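Local coordinates for dTDP-4-dehydrorhamnose reductase (Yersinia enterocolitica, PDB 5U9C), which probably reduces dTDP-4-dehydro-beta-L-rhamnose to dTDP-beta-L-rhamnose with NADPH, the reductase step of dTDP-L-rhamnose biosynthesis, at residues 216-221 with 260-265. Residues are numbered along the deposited sequence; the frame is centred on the assembly and turned at random.
Sequences HFASSG and EGIESI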
# COMPACT_ATOMS: atom_id res chain seq x y z
N HIS D 216 16.69 7.67 19.96
CA HIS D 216 15.75 6.65 20.38
C HIS D 216 16.35 6.07 21.65
O HIS D 216 17.51 5.67 21.64
CB HIS D 216 15.69 5.56 19.33
CG HIS D 216 14.96 5.95 18.10
ND1 HIS D 216 14.65 5.05 17.10
CD2 HIS D 216 14.36 7.12 17.75
CE1 HIS D 216 13.96 5.67 16.16
NE2 HIS D 216 13.78 6.93 16.52
N PHE D 217 15.57 6.00 22.73
CA PHE D 217 16.07 5.46 23.98
C PHE D 217 15.16 4.32 24.44
O PHE D 217 14.03 4.54 24.92
CB PHE D 217 16.20 6.56 25.07
CG PHE D 217 16.96 6.10 26.30
CD1 PHE D 217 16.32 5.35 27.27
CD2 PHE D 217 18.30 6.37 26.46
CE1 PHE D 217 16.99 4.90 28.39
CE2 PHE D 217 18.98 5.93 27.59
CZ PHE D 217 18.33 5.19 28.55
N ALA D 218 15.65 3.10 24.26
CA ALA D 218 14.89 1.90 24.61
C ALA D 218 15.78 0.68 24.79
O ALA D 218 16.85 0.58 24.17
CB ALA D 218 13.85 1.60 23.53
N SER D 219 15.30 -0.26 25.60
CA SER D 219 16.00 -1.52 25.80
C SER D 219 16.00 -2.28 24.46
O SER D 219 15.10 -2.12 23.63
CB SER D 219 15.32 -2.36 26.88
OG SER D 219 15.28 -1.68 28.12
N SER D 220 17.02 -3.12 24.29
CA SER D 220 17.16 -3.91 23.07
C SER D 220 16.12 -5.04 23.05
O SER D 220 15.99 -5.79 24.03
CB SER D 220 18.58 -4.49 23.00
OG SER D 220 18.74 -5.32 21.88
N GLY D 221 15.38 -5.16 21.95
CA GLY D 221 14.38 -6.21 21.82
C GLY D 221 13.05 -5.67 21.33
O GLY D 221 12.62 -4.59 21.75
N GLU D 260 5.82 -1.09 16.87
CA GLU D 260 6.34 0.26 17.11
C GLU D 260 7.72 0.12 17.77
O GLU D 260 8.20 1.03 18.45
CB GLU D 260 5.41 1.13 17.90
CG GLU D 260 4.99 0.61 19.26
CD GLU D 260 4.26 1.67 20.07
OE1 GLU D 260 3.18 1.35 20.59
OE2 GLU D 260 4.75 2.84 20.16
N GLY D 261 8.37 -1.01 17.54
CA GLY D 261 9.70 -1.22 18.05
C GLY D 261 10.67 -0.13 17.56
O GLY D 261 10.59 0.32 16.41
N ILE D 262 11.53 0.33 18.46
CA ILE D 262 12.57 1.30 18.13
C ILE D 262 13.95 0.83 18.58
O ILE D 262 14.08 0.12 19.59
CB ILE D 262 12.31 2.69 18.71
CG1 ILE D 262 11.95 2.62 20.19
CG2 ILE D 262 11.19 3.39 17.94
CD1 ILE D 262 12.00 3.99 20.86
N GLU D 263 14.96 1.17 17.79
CA GLU D 263 16.35 0.90 18.12
C GLU D 263 17.15 2.15 17.76
O GLU D 263 16.64 3.06 17.06
CB GLU D 263 16.88 -0.36 17.43
CG GLU D 263 17.00 -0.28 15.94
CD GLU D 263 17.17 -1.66 15.32
OE1 GLU D 263 16.28 -2.50 15.47
OE2 GLU D 263 18.18 -1.89 14.65
N SER D 264 18.36 2.26 18.31
CA SER D 264 19.19 3.43 18.05
C SER D 264 20.45 3.08 17.32
O SER D 264 21.09 2.06 17.61
CB SER D 264 19.58 4.12 19.35
OG SER D 264 20.37 5.29 19.10
N ILE D 265 20.79 3.92 16.36
CA ILE D 265 22.08 3.81 15.66
C ILE D 265 23.04 4.87 16.18
O ILE D 265 24.18 4.92 15.74
CB ILE D 265 21.93 3.99 14.15
CG1 ILE D 265 21.17 5.30 13.83
CG2 ILE D 265 21.19 2.80 13.59
CD1 ILE D 265 21.19 5.68 12.36
O HOH W 1 15.83 -1.00 21.23
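H216 and E263 supply the direct hydrogen bond of this contact: H216 ND1 gives its N-H to the backbone E263 O at 2.8 Å. The N-H...O angle of 135° makes it a bent bond, and the oxygen stands 25° out of the imidazole plane, by the ring edge. I262 packs obliquely against the same ring, its CG2 lying off-centre in a CH-pi contact 4.3 Å from the ring centroid. The first torsion of H216 turns CG anti to the carbonyl carbon, beside its own backbone N (chi1 -74°), which places CG 3.5 Å from E263 O. On its other branch, I262 CG1 meets A218 CB at 4.0 Å, an apolar touch that CD1 shares. H216 lies on strand 213-217, within this chain an edge strand of the parallel sheet of the Rossmann-type fold, whereas I262 belongs to the short strand 261-262 paired in parallel with 117-118; the contact thus joins the two sheets by side-chain packing, a side-chain-to-backbone hydrogen bond and a water between carbonyls. That water lies 2.7 Å from S219 O and 2.6 Å from I262 O, within hydrogen-bonding distance of both. S264 CB rests 3.5 Å from H216 O. Farther out, E120 OE2 bonds H216 N and S264 OG, and E120 OE1 bonds I265 N, so one carboxylate holds both segments, while E263 OE2 bonds H246 NE2 of a neighbouring subunit.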